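Local coordinates for protein 1,3-alpha-isomaltosidase (Kribbella flavida DSM 17836, PDB 5X3I) that hydrolyses the alpha-1,3-glucosidic linkages of the cyclic tetrasaccharide cyclobis-(1-6)-alpha-nigerosyl to give isomaltose inside the cell, at residues V143-G148 / W164-Q169; Q169-G174 / V260-E265; P113-P118 / V139-W144; F239-S244 / P266-A271. The protein carries 1 engineered substitution. All blocks are in the same frame, centred on the assembly; numbering follows the deposited sequence.

Contact 1 of 4, residues V143-G148 / W164-Q169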
loop_
_atom_site.group_PDB
_atom_site.type_symbol
_atom_site.label_atom_id
_atom_site.label_comp_id
_atom_site.label_asym_id
_atom_site.label_seq_id
_atom_site.Cartn_x
_atom_site.Cartn_y
_atom_site.Cartn_z
ATOM N N VAL A 143 14.202 18.623 -23.630
ATOM C CA VAL A 143 13.422 18.361 -24.828
ATOM C C VAL A 143 13.282 16.874 -25.111
ATOM O O VAL A 143 14.166 16.082 -24.791
ATOM C CB VAL A 143 14.048 19.027 -26.082
ATOM C CG1 VAL A 143 14.144 20.540 -25.913
ATOM C CG2 VAL A 143 15.406 18.422 -26.388
ATOM N N TRP A 144 12.176 16.517 -25.747
ATOM C CA TRP A 144 11.948 15.160 -26.206
ATOM C C TRP A 144 12.502 14.960 -27.611
ATOM O O TRP A 144 12.189 15.717 -28.523
ATOM C CB TRP A 144 10.457 14.832 -26.193
ATOM C CG TRP A 144 9.872 14.634 -24.830
ATOM C CD1 TRP A 144 9.105 15.515 -24.136
ATOM C CD2 TRP A 144 10.000 13.471 -24.000
ATOM N NE1 TRP A 144 8.738 14.974 -22.927
ATOM C CE2 TRP A 144 9.279 13.720 -22.817
ATOM C CE3 TRP A 144 10.654 12.243 -24.145
ATOM C CZ2 TRP A 144 9.192 12.788 -21.783
ATOM C CZ3 TRP A 144 10.573 11.324 -23.119
ATOM C CH2 TRP A 144 9.845 11.601 -21.950
ATOM N N THR A 145 13.304 13.920 -27.779
ATOM C CA THR A 145 13.933 13.623 -29.057
ATOM C C THR A 145 13.985 12.126 -29.285
ATOM O O THR A 145 14.034 11.356 -28.326
ATOM C CB THR A 145 15.364 14.181 -29.119
ATOM O OG1 THR A 145 15.990 13.760 -30.332
ATOM C CG2 THR A 145 16.187 13.681 -27.941
ATOM N N ALA A 146 13.992 11.714 -30.549
ATOM C CA ALA A 146 14.221 10.312 -30.887
ATOM C C ALA A 146 15.702 10.029 -31.104
ATOM O O ALA A 146 16.096 8.878 -31.249
ATOM C CB ALA A 146 13.427 9.922 -32.111
ATOM N N ASP A 147 16.520 11.078 -31.118
ATOM C CA ASP A 147 17.963 10.927 -31.291
ATOM C C ASP A 147 18.676 10.738 -29.947
ATOM O O ASP A 147 18.555 11.578 -29.059
ATOM C CB ASP A 147 18.560 12.144 -32.010
ATOM C CG ASP A 147 17.866 12.455 -33.328
ATOM O OD1 ASP A 147 18.008 11.658 -34.267
ATOM O OD2 ASP A 147 17.188 13.498 -33.426
ATOM N N GLY A 148 19.442 9.659 -29.806
ATOM C CA GLY A 148 20.173 9.417 -28.570
ATOM C C GLY A 148 21.025 8.167 -28.581
ATOM O O GLY A 148 20.918 7.346 -29.484
ATOM N N TRP A 164 13.513 10.182 -25.888
ATOM C CA TRP A 164 14.277 10.488 -24.695
ATOM C C TRP A 164 14.121 11.945 -24.305
ATOM O O TRP A 164 14.134 12.826 -25.163
ATOM C CB TRP A 164 15.746 10.164 -24.923
ATOM C CG TRP A 164 15.927 8.804 -25.463
ATOM C CD1 TRP A 164 16.036 8.449 -26.772
ATOM C CD2 TRP A 164 15.981 7.591 -24.709
ATOM N NE1 TRP A 164 16.171 7.090 -26.883
ATOM C CE2 TRP A 164 16.142 6.538 -25.628
ATOM C CE3 TRP A 164 15.920 7.295 -23.346
ATOM C CZ2 TRP A 164 16.236 5.209 -25.229
ATOM C CZ3 TRP A 164 16.022 5.969 -22.951
ATOM C CH2 TRP A 164 16.177 4.945 -23.889
ATOM N N LEU A 165 13.964 12.194 -23.012
ATOM C CA LEU A 165 13.895 13.553 -22.503
ATOM C C LEU A 165 15.286 13.972 -22.078
ATOM O O LEU A 165 15.841 13.434 -21.120
ATOM C CB LEU A 165 12.922 13.657 -21.333
ATOM C CG LEU A 165 12.720 15.058 -20.748
ATOM C CD1 LEU A 165 12.016 15.979 -21.755
ATOM C CD2 LEU A 165 11.942 15.001 -19.443
ATOM N N VAL A 166 15.851 14.933 -22.804
ATOM C CA VAL A 166 17.252 15.282 -22.628
ATOM C C VAL A 166 17.442 16.766 -22.348
ATOM O O VAL A 166 16.647 17.594 -22.764
ATOM C CB VAL A 166 18.082 14.889 -23.863
ATOM C CG1 VAL A 166 17.864 13.432 -24.195
ATOM C CG2 VAL A 166 17.712 15.753 -25.062
ATOM N N SER A 167 18.497 17.081 -21.616
ATOM C CA SER A 167 18.916 18.456 -21.408
ATOM C C SER A 167 20.435 18.482 -21.369
ATOM O O SER A 167 21.082 17.457 -21.586
ATOM C CB SER A 167 18.340 19.025 -20.112
ATOM O OG SER A 167 19.103 18.606 -18.995
ATOM N N SER A 168 21.004 19.644 -21.070
ATOM C CA SER A 168 22.451 19.764 -20.943
ATOM C C SER A 168 22.965 18.926 -19.779
ATOM O O SER A 168 24.146 18.610 -19.713
ATOM C CB SER A 168 22.859 21.225 -20.756
ATOM O OG SER A 168 22.436 21.720 -19.499
ATOM N N GLN A 169 22.068 18.576 -18.863
ATOM C CA GLN A 169 22.426 17.759 -17.710
ATOM C C GLN A 169 22.544 16.286 -18.066
ATOM O O GLN A 169 23.361 15.579 -17.492
ATOM C CB GLN A 169 21.404 17.935 -16.584
ATOM C CG GLN A 169 21.366 19.336 -16.000
ATOM C CD GLN A 169 22.736 19.820 -15.570
ATOM O OE1 GLN A 169 23.332 20.678 -16.218
ATOM N NE2 GLN A 169 23.244 19.269 -14.474
#
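Val143 O is gripped by two groups of the neighbouring strand. Val166 N donates a hydrogen bond to Val143 O at 2.8 Å, and Leu165 CA makes a CH...O contact with it. The antiparallel pairing adds the short strand 143-145 to the outer side of strand 159-167, at one end of the six-stranded sheet of the galactose mutarotase-like N-terminal domain. Val143 N returns a bond to Val166 O. Two further bonds join Thr145 N to Trp164 O and Trp164 N to Thr145 O, so Val143 and Thr145 sit in hydrogen-bonded pairs. Trp144 and Leu165 form the non-hydrogen-bonded pair between them. Their side chains share one face of the sheet. Leu165 CB lies over the six-membered ring of Trp144, 3.6 Å from its centroid, in a CH-pi contact. With CG anti to the backbone N (chi1 -177°), Leu165 carries CD1 over the same ring face, closest to NE1. Trp144 also makes a cation-pi contact with Arg175. On the other sheet face Val143, Thr145 and Val166 meet through methyls. Val166 CG2 touches Val143 CG2 at 3.8 Å and Thr145 CG2 at 3.9 Å. Thr145 OG1 accepts a bond from Asp147 N, closing an ST turn.

Contact 2 of 4, residues Q169-G174 / V260-E265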
loop_
_atom_site.group_PDB
_atom_site.type_symbol
_atom_site.label_atom_id
_atom_site.label_comp_id
_atom_site.label_asym_id
_atom_site.label_seq_id
_atom_site.Cartn_x
_atom_site.Cartn_y
_atom_site.Cartn_z
ATOM N N GLN A 169 22.068 18.576 -18.863
ATOM C CA GLN A 169 22.426 17.759 -17.710
ATOM C C GLN A 169 22.544 16.286 -18.066
ATOM O O GLN A 169 23.361 15.579 -17.492
ATOM C CB GLN A 169 21.404 17.935 -16.584
ATOM C CG GLN A 169 21.366 19.336 -16.000
ATOM C CD GLN A 169 22.736 19.820 -15.570
ATOM O OE1 GLN A 169 23.332 20.678 -16.218
ATOM N NE2 GLN A 169 23.244 19.269 -14.474
ATOM N N GLY A 170 21.721 15.820 -18.999
ATOM C CA GLY A 170 21.772 14.431 -19.418
ATOM C C GLY A 170 20.443 13.906 -19.920
ATOM O O GLY A 170 19.577 14.686 -20.304
ATOM N N VAL A 171 20.286 12.583 -19.924
ATOM C CA VAL A 171 19.026 11.975 -20.322
ATOM C C VAL A 171 18.185 11.646 -19.093
ATOM O O VAL A 171 18.508 10.739 -18.325
ATOM C CB VAL A 171 19.245 10.698 -21.129
ATOM C CG1 VAL A 171 17.931 10.220 -21.699
ATOM C CG2 VAL A 171 20.261 10.939 -22.240
ATOM N N HIS A 172 17.107 12.397 -18.923
ATOM C CA HIS A 172 16.272 12.320 -17.735
ATOM C C HIS A 172 15.241 11.198 -17.745
ATOM O O HIS A 172 15.049 10.524 -16.735
ATOM C CB HIS A 172 15.582 13.667 -17.527
ATOM C CG HIS A 172 16.540 14.816 -17.470
ATOM N ND1 HIS A 172 17.197 15.178 -16.315
ATOM C CD2 HIS A 172 16.979 15.658 -18.435
ATOM C CE1 HIS A 172 17.987 16.208 -16.568
ATOM N NE2 HIS A 172 17.877 16.515 -17.846
ATOM N N ARG A 173 14.576 11.008 -18.879
ATOM C CA ARG A 173 13.515 10.010 -18.999
ATOM C C ARG A 173 13.549 9.340 -20.360
ATOM O O ARG A 173 13.993 9.942 -21.343
ATOM C CB ARG A 173 12.130 10.635 -18.799
ATOM C CG ARG A 173 11.971 11.449 -17.535
ATOM C CD ARG A 173 10.526 11.806 -17.272
ATOM N NE ARG A 173 10.419 12.576 -16.042
ATOM C CZ ARG A 173 9.294 13.102 -15.574
ATOM N NH1 ARG A 173 8.157 12.958 -16.226
ATOM N NH2 ARG A 173 9.316 13.785 -14.447
ATOM N N GLY A 174 13.147 8.074 -20.399
ATOM C CA GLY A 174 12.755 7.430 -21.637
ATOM C C GLY A 174 11.248 7.378 -21.785
ATOM O O GLY A 174 10.509 7.448 -20.796
ATOM N N VAL A 260 9.366 6.471 -18.441
ATOM C CA VAL A 260 10.261 5.908 -17.447
ATOM C C VAL A 260 11.329 6.882 -16.946
ATOM O O VAL A 260 12.148 7.361 -17.725
ATOM C CB VAL A 260 10.984 4.677 -18.016
ATOM C CG1 VAL A 260 11.932 4.108 -16.991
ATOM C CG2 VAL A 260 9.979 3.642 -18.480
ATOM N N ALA A 261 11.338 7.155 -15.644
ATOM C CA ALA A 261 12.410 7.938 -15.044
ATOM C C ALA A 261 13.714 7.155 -15.103
ATOM O O ALA A 261 13.720 5.944 -14.901
ATOM C CB ALA A 261 12.077 8.306 -13.613
ATOM N N LEU A 262 14.812 7.852 -15.385
ATOM C CA LEU A 262 16.108 7.214 -15.577
ATOM C C LEU A 262 17.123 7.653 -14.538
ATOM O O LEU A 262 17.004 8.722 -13.952
ATOM C CB LEU A 262 16.664 7.521 -16.977
ATOM C CG LEU A 262 15.872 7.019 -18.182
ATOM C CD1 LEU A 262 16.396 7.647 -19.471
ATOM C CD2 LEU A 262 15.953 5.509 -18.262
ATOM N N GLY A 263 18.116 6.804 -14.315
ATOM C CA GLY A 263 19.301 7.175 -13.570
ATOM C C GLY A 263 20.385 7.626 -14.538
ATOM O O GLY A 263 20.086 8.200 -15.575
ATOM N N ASP A 264 21.638 7.366 -14.196
ATOM C CA ASP A 264 22.769 7.753 -15.030
ATOM C C ASP A 264 22.864 7.002 -16.349
ATOM O O ASP A 264 23.522 7.460 -17.274
ATOM C CB ASP A 264 24.070 7.559 -14.264
ATOM C CG ASP A 264 24.251 8.583 -13.178
ATOM O OD1 ASP A 264 23.601 9.643 -13.264
ATOM O OD2 ASP A 264 25.041 8.334 -12.249
ATOM N N GLU A 265 22.230 5.844 -16.433
ATOM C CA GLU A 265 22.337 5.026 -17.626
ATOM C C GLU A 265 21.071 5.142 -18.453
ATOM O O GLU A 265 19.997 4.777 -17.992
ATOM C CB GLU A 265 22.608 3.566 -17.248
ATOM C CG GLU A 265 22.821 2.635 -18.423
ATOM C CD GLU A 265 23.014 1.180 -18.005
ATOM O OE1 GLU A 265 23.955 0.535 -18.514
ATOM O OE2 GLU A 265 22.222 0.676 -17.179
HETATM O O HOH W 1 20.278 8.491 -18.281
#
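Val171 and Leu262 meet because of their first torsions. Val171 holds CG1 anti to its backbone N (chi1 -171°). Leu262 holds CG anti to its carbonyl carbon (chi1 -63°), and chi2 near 168° extends CD1 further. Leu262 CD1 then touches Val171 CG1 at 3.7 Å, the two side chains meeting at a slant. Leu262 CD1 also lies against the backbone, 3.4 Å from Gly174 N. Leu262 CB packs on His172 O, which also accepts a hydrogen bond from Leu262 N at 3.0 Å. That donor is tilted from the carbonyl plane. Further along, Gly174 and Val260 form an antiparallel hydrogen-bonded pair. Gly174 N donates to Val260 O in the carbonyl plane, and Val260 N donates to Gly174 O at 2.8 Å. Val260 O also receives a CH...O contact from Arg173 CA at 3.2 Å. Arg173 runs out extended from CG to NE, and its NH1 forms a salt bridge with Glu259. Past Leu262 the direct pairing gives way to water. One water donates to Val171 O and to Gly263 O, bridging the two carbonyl oxygens. His172 NE2 bonds to Ser167 OG on the other flank. There both His172 and Arg173 face Leu165 of strand 159-167. This is a classic beta bulge in the pairing of strands 159-167 and 170-179; strand 255-261 pairs along the other side of 170-179, in the antiparallel sheet of the galactose mutarotase-like domain.

Contact 3 of 4, residues P113-P118 / V139-W144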
loop_
_atom_site.group_PDB
_atom_site.type_symbol
_atom_site.label_atom_id
_atom_site.label_comp_id
_atom_site.label_asym_id
_atom_site.label_seq_id
_atom_site.Cartn_x
_atom_site.Cartn_y
_atom_site.Cartn_z
ATOM N N PRO A 113 9.808 34.273 -17.873
ATOM C CA PRO A 113 9.673 34.082 -19.319
ATOM C C PRO A 113 9.995 32.645 -19.697
ATOM O O PRO A 113 10.715 31.991 -18.950
ATOM C CB PRO A 113 10.713 35.044 -19.903
ATOM C CG PRO A 113 10.922 36.062 -18.856
ATOM C CD PRO A 113 10.762 35.349 -17.552
ATOM N N PRO A 114 9.477 32.164 -20.838
ATOM C CA PRO A 114 9.715 30.797 -21.312
ATOM C C PRO A 114 11.194 30.448 -21.327
ATOM O O PRO A 114 12.001 31.321 -21.633
ATOM C CB PRO A 114 9.147 30.822 -22.730
ATOM C CG PRO A 114 8.069 31.842 -22.668
ATOM C CD PRO A 114 8.572 32.905 -21.735
ATOM N N LEU A 115 11.548 29.207 -20.998
ATOM C CA LEU A 115 12.959 28.834 -20.948
ATOM C C LEU A 115 13.488 28.552 -22.339
ATOM O O LEU A 115 13.027 27.626 -23.001
ATOM C CB LEU A 115 13.162 27.594 -20.076
ATOM C CG LEU A 115 13.524 27.754 -18.604
ATOM C CD1 LEU A 115 14.920 28.321 -18.455
ATOM C CD2 LEU A 115 12.508 28.627 -17.897
ATOM N N ALA A 116 14.446 29.356 -22.789
ATOM C CA ALA A 116 15.121 29.089 -24.052
ATOM C C ALA A 116 16.479 28.424 -23.891
ATOM O O ALA A 116 17.079 28.007 -24.871
ATOM C CB ALA A 116 15.272 30.386 -24.839
ATOM N N GLU A 117 16.939 28.279 -22.656
ATOM C CA GLU A 117 18.328 27.907 -22.407
ATOM C C GLU A 117 18.583 27.817 -20.912
ATOM O O GLU A 117 17.792 28.328 -20.127
ATOM C CB GLU A 117 19.282 28.930 -23.035
ATOM C CG GLU A 117 19.178 30.311 -22.417
ATOM C CD GLU A 117 20.092 31.329 -23.080
ATOM O OE1 GLU A 117 21.305 31.058 -23.204
ATOM O OE2 GLU A 117 19.592 32.405 -23.474
ATOM N N PRO A 118 19.680 27.154 -20.511
ATOM C CA PRO A 118 20.029 27.116 -19.089
ATOM C C PRO A 118 20.083 28.508 -18.479
ATOM O O PRO A 118 20.591 29.439 -19.106
ATOM C CB PRO A 118 21.408 26.462 -19.091
ATOM C CG PRO A 118 21.372 25.558 -20.261
ATOM C CD PRO A 118 20.535 26.253 -21.304
ATOM N N VAL A 139 18.776 26.065 -13.654
ATOM C CA VAL A 139 17.817 25.184 -14.288
ATOM C C VAL A 139 18.072 25.127 -15.795
ATOM O O VAL A 139 18.247 26.154 -16.448
ATOM C CB VAL A 139 16.376 25.629 -13.995
ATOM C CG1 VAL A 139 16.156 27.075 -14.416
ATOM C CG2 VAL A 139 15.379 24.693 -14.655
ATOM N N SER A 140 18.147 23.910 -16.317
ATOM C CA SER A 140 18.358 23.654 -17.732
ATOM C C SER A 140 17.124 23.027 -18.364
ATOM O O SER A 140 16.686 21.963 -17.932
ATOM C CB SER A 140 19.565 22.740 -17.932
ATOM O OG SER A 140 20.711 23.247 -17.277
ATOM N N PRO A 141 16.561 23.675 -19.391
ATOM C CA PRO A 141 15.370 23.178 -20.089
ATOM C C PRO A 141 15.620 21.858 -20.806
ATOM O O PRO A 141 16.738 21.599 -21.234
ATOM C CB PRO A 141 15.064 24.289 -21.094
ATOM C CG PRO A 141 16.382 24.925 -21.347
ATOM C CD PRO A 141 17.110 24.881 -20.033
ATOM N N ALA A 142 14.586 21.038 -20.933
ATOM C CA ALA A 142 14.729 19.722 -21.543
ATOM C C ALA A 142 13.848 19.568 -22.770
ATOM O O ALA A 142 12.872 20.288 -22.938
ATOM C CB ALA A 142 14.409 18.627 -20.531
ATOM N N VAL A 143 14.202 18.623 -23.630
ATOM C CA VAL A 143 13.422 18.361 -24.828
ATOM C C VAL A 143 13.282 16.874 -25.111
ATOM O O VAL A 143 14.166 16.082 -24.791
ATOM C CB VAL A 143 14.048 19.027 -26.082
ATOM C CG1 VAL A 143 14.144 20.540 -25.913
ATOM C CG2 VAL A 143 15.406 18.422 -26.388
ATOM N N TRP A 144 12.176 16.517 -25.747
ATOM C CA TRP A 144 11.948 15.160 -26.206
ATOM C C TRP A 144 12.502 14.960 -27.611
ATOM O O TRP A 144 12.189 15.717 -28.523
ATOM C CB TRP A 144 10.457 14.832 -26.193
ATOM C CG TRP A 144 9.872 14.634 -24.830
ATOM C CD1 TRP A 144 9.105 15.515 -24.136
ATOM C CD2 TRP A 144 10.000 13.471 -24.000
ATOM N NE1 TRP A 144 8.738 14.974 -22.927
ATOM C CE2 TRP A 144 9.279 13.720 -22.817
ATOM C CE3 TRP A 144 10.654 12.243 -24.145
ATOM C CZ2 TRP A 144 9.192 12.788 -21.783
ATOM C CZ3 TRP A 144 10.573 11.324 -23.119
ATOM C CH2 TRP A 144 9.845 11.601 -21.950
#
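Pro141 rests its ring against the backbone bend of 113-118. Pro141 CB touches Leu115 CB at 3.9 Å. Next round the ring, Pro141 CG meets the backbone of Glu117, 3.6 Å from Glu117 N. At the end of the ring, Pro141 CD lies against the junction of Glu117 and Pro118, 3.4 Å from Glu117 C. The side chains of Pro118 and Pro141 cross at about a right angle, with Pro118 CD 3.9 Å from Pro141 CD. No hydrogen bond crosses between the segments, so the fit rests on apolar contact and one CH...O contact. That contact runs from Pro118 CA to Val139 O at 3.3 Å. The segment 113-118 is the loop between strands 107-111 and 119-127 of the N-terminal domain. Residues 139-144 carry the chain from the end of strand 130-139, in a four-stranded antiparallel sheet, to strand 143-145 of the next sheet. The contact therefore packs a loop of the first domain on the connection into the mutarotase-like domain. Leu115 turns inward beside Pro141, and its CD1 makes a looser contact with Val139 CG1. Trp67 packs on both Leu115 and Val139. Ser140 holds OG anti to its carbonyl carbon (chi1 -53°), beside its backbone N. This places Ser140 OG 3.8 Å from both CB and CG of Pro118. The same hydroxyl has a weak hydrogen bond with Ser168 OG.

Contact 4 of 4, residues F239-S244 / P266-A271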
loop_
_atom_site.group_PDB
_atom_site.type_symbol
_atom_site.label_atom_id
_atom_site.label_comp_id
_atom_site.label_asym_id
_atom_site.label_seq_id
_atom_site.Cartn_x
_atom_site.Cartn_y
_atom_site.Cartn_z
ATOM N N PHE A 239 4.036 -7.384 -19.700
ATOM C CA PHE A 239 5.321 -6.704 -19.659
ATOM C C PHE A 239 5.686 -6.278 -18.243
ATOM O O PHE A 239 4.824 -6.002 -17.428
ATOM C CB PHE A 239 5.306 -5.468 -20.567
ATOM C CG PHE A 239 4.389 -4.378 -20.082
ATOM C CD1 PHE A 239 4.864 -3.359 -19.274
ATOM C CD2 PHE A 239 3.050 -4.386 -20.419
ATOM C CE1 PHE A 239 4.020 -2.368 -18.821
ATOM C CE2 PHE A 239 2.203 -3.398 -19.967
ATOM C CZ PHE A 239 2.692 -2.388 -19.166
ATOM N N HIS A 240 6.980 -6.210 -17.982
ATOM C CA HIS A 240 7.502 -5.644 -16.756
ATOM C C HIS A 240 8.624 -4.681 -17.103
ATOM O O HIS A 240 9.631 -5.081 -17.669
ATOM C CB HIS A 240 8.008 -6.748 -15.825
ATOM C CG HIS A 240 8.804 -6.252 -14.664
ATOM N ND1 HIS A 240 9.868 -6.955 -14.141
ATOM C CD2 HIS A 240 8.686 -5.138 -13.907
ATOM C CE1 HIS A 240 10.378 -6.290 -13.125
ATOM N NE2 HIS A 240 9.674 -5.185 -12.958
ATOM N N VAL A 241 8.454 -3.413 -16.760
ATOM C CA VAL A 241 9.542 -2.465 -16.929
ATOM C C VAL A 241 10.500 -2.680 -15.777
ATOM O O VAL A 241 10.097 -2.519 -14.619
ATOM C CB VAL A 241 9.051 -1.020 -16.925
ATOM C CG1 VAL A 241 10.188 -0.077 -17.259
ATOM C CG2 VAL A 241 7.883 -0.851 -17.891
ATOM N N ARG A 242 11.764 -3.008 -16.031
ATOM C CA ARG A 242 12.521 -3.352 -14.856
ATOM C C ARG A 242 13.197 -2.105 -14.330
ATOM O O ARG A 242 14.335 -1.808 -14.649
ATOM C CB ARG A 242 13.580 -4.409 -15.201
ATOM C CG ARG A 242 13.035 -5.679 -15.832
ATOM C CD ARG A 242 14.139 -6.551 -16.406
ATOM N NE ARG A 242 13.643 -7.889 -16.717
ATOM C CZ ARG A 242 14.281 -8.776 -17.472
ATOM N NH1 ARG A 242 15.451 -8.462 -18.017
ATOM N NH2 ARG A 242 13.749 -9.974 -17.689
ATOM N N THR A 243 12.540 -1.505 -13.354
ATOM C CA THR A 243 13.070 -0.371 -12.633
ATOM C C THR A 243 12.284 -0.253 -11.338
ATOM O O THR A 243 11.118 -0.640 -11.296
ATOM C CB THR A 243 12.936 0.929 -13.452
ATOM O OG1 THR A 243 13.520 2.015 -12.737
ATOM C CG2 THR A 243 11.482 1.237 -13.726
ATOM N N SER A 244 12.891 0.326 -10.313
ATOM C CA SER A 244 12.135 0.818 -9.172
ATOM C C SER A 244 11.940 2.343 -9.236
ATOM O O SER A 244 11.390 2.935 -8.320
ATOM C CB SER A 244 12.778 0.393 -7.855
ATOM O OG SER A 244 14.140 0.721 -7.790
ATOM N N PRO A 266 21.192 5.649 -19.689
ATOM C CA PRO A 266 20.017 5.829 -20.544
ATOM C C PRO A 266 19.535 4.515 -21.156
ATOM O O PRO A 266 19.486 4.379 -22.374
ATOM C CB PRO A 266 20.519 6.790 -21.625
ATOM C CG PRO A 266 21.962 6.477 -21.745
ATOM C CD PRO A 266 22.428 6.101 -20.350
ATOM N N VAL A 267 19.179 3.557 -20.309
ATOM C CA VAL A 267 18.724 2.253 -20.777
ATOM C C VAL A 267 17.429 1.857 -20.086
ATOM O O VAL A 267 17.313 1.977 -18.867
ATOM C CB VAL A 267 19.788 1.165 -20.528
ATOM C CG1 VAL A 267 19.248 -0.212 -20.881
ATOM C CG2 VAL A 267 21.047 1.462 -21.320
ATOM N N VAL A 268 16.449 1.409 -20.863
ATOM C CA VAL A 268 15.239 0.832 -20.301
ATOM C C VAL A 268 15.186 -0.651 -20.649
ATOM O O VAL A 268 15.113 -1.027 -21.820
ATOM C CB VAL A 268 13.972 1.531 -20.803
ATOM C CG1 VAL A 268 12.747 0.785 -20.339
ATOM C CG2 VAL A 268 13.926 2.968 -20.306
ATOM N N ASP A 269 15.260 -1.488 -19.623
ATOM C CA ASP A 269 15.163 -2.928 -19.804
ATOM C C ASP A 269 13.722 -3.368 -19.629
ATOM O O ASP A 269 13.133 -3.198 -18.563
ATOM C CB ASP A 269 16.069 -3.672 -18.822
ATOM C CG ASP A 269 17.541 -3.517 -19.149
ATOM O OD1 ASP A 269 18.240 -2.793 -18.408
ATOM O OD2 ASP A 269 18.001 -4.121 -20.143
ATOM N N LEU A 270 13.159 -3.937 -20.683
ATOM C CA LEU A 270 11.756 -4.298 -20.700
ATOM C C LEU A 270 11.596 -5.797 -20.893
ATOM O O LEU A 270 12.097 -6.356 -21.867
ATOM C CB LEU A 270 11.028 -3.532 -21.802
ATOM C CG LEU A 270 9.545 -3.826 -22.011
ATOM C CD1 LEU A 270 8.720 -3.237 -20.889
ATOM C CD2 LEU A 270 9.063 -3.329 -23.370
ATOM N N ALA A 271 10.919 -6.453 -19.952
ATOM C CA ALA A 271 10.667 -7.883 -20.068
ATOM C C ALA A 271 9.305 -8.111 -20.694
ATOM O O ALA A 271 8.335 -7.448 -20.347
ATOM C CB ALA A 271 10.761 -8.574 -18.699
HETATM O O HOH W 2 15.454 -0.665 -16.978
#
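Arg242 lies across strand 267-271 with its guanidinium over Ala271. Ala271 CA sits over one face of the planar group, and Ala271 CB touches Arg242 NH2 at 3.5 Å. The arginine starts with CG anti to its carbonyl carbon (chi1 -56°) and runs extended to NE, passing Asp269 O through CB and CG. Asp269 O accepts a nearly straight hydrogen bond from Arg242 N at 2.9 Å, with a C=O...N angle of 176°. A water extends this link by donating to Arg242 O and accepting from Asp269 N. His240 and Ala271 exchange two backbone bonds, His240 N to Ala271 O and Ala271 N to His240 O, both 3.0 Å. Ala271 O also takes a CH...O contact from Phe239 CA at 3.2 Å. Val241 and Leu270 form the non-hydrogen-bonded pair, and their side chains share the opposite face from Ala271. Val241 CG2 touches Leu270 CD1 at 3.9 Å, and Val241 CG1 meets Val268 CG1 at 4.1 Å. The next shell fixes both faces. Arg242 NE forms a salt bridge with Glu287, which also makes a weak hydrogen bond with His240 ND1, while Phe284 meets the His240 ring edge-to-face. On the Val241 side, Phe176, Leu178, Val258 and Val260 of the other sheet cover the apolar side chains. Two mainly antiparallel sheets thus pack face to face, the beta-sandwich typical of the galactose mutarotase-like domain in family 31 glycoside hydrolases.

Contacts 1 and 2 hold successive strand pairs of one sheet, since strand 159-167 lies beside strand 170-179, and Ser167 bonds to His172 between them. Both are partly buried, contact 1 at the edge of the sheet and contact 2 further in. Contact 4 belongs to the facing sheet and is the most buried. Its valines meet Val260 and Leu262 of contact 2, joining the two layers. Contact 3 is the outlying one, about 28 Å from contact 4 between centres, and lies partly at the surface. It shares Val143 and Trp144 with contact 1. Backbone ladders dominate contacts 1, 2 and 4, with bridging water in the last two, whereas contact 3 relies on prolines and apolar touch without hydrogen bonds.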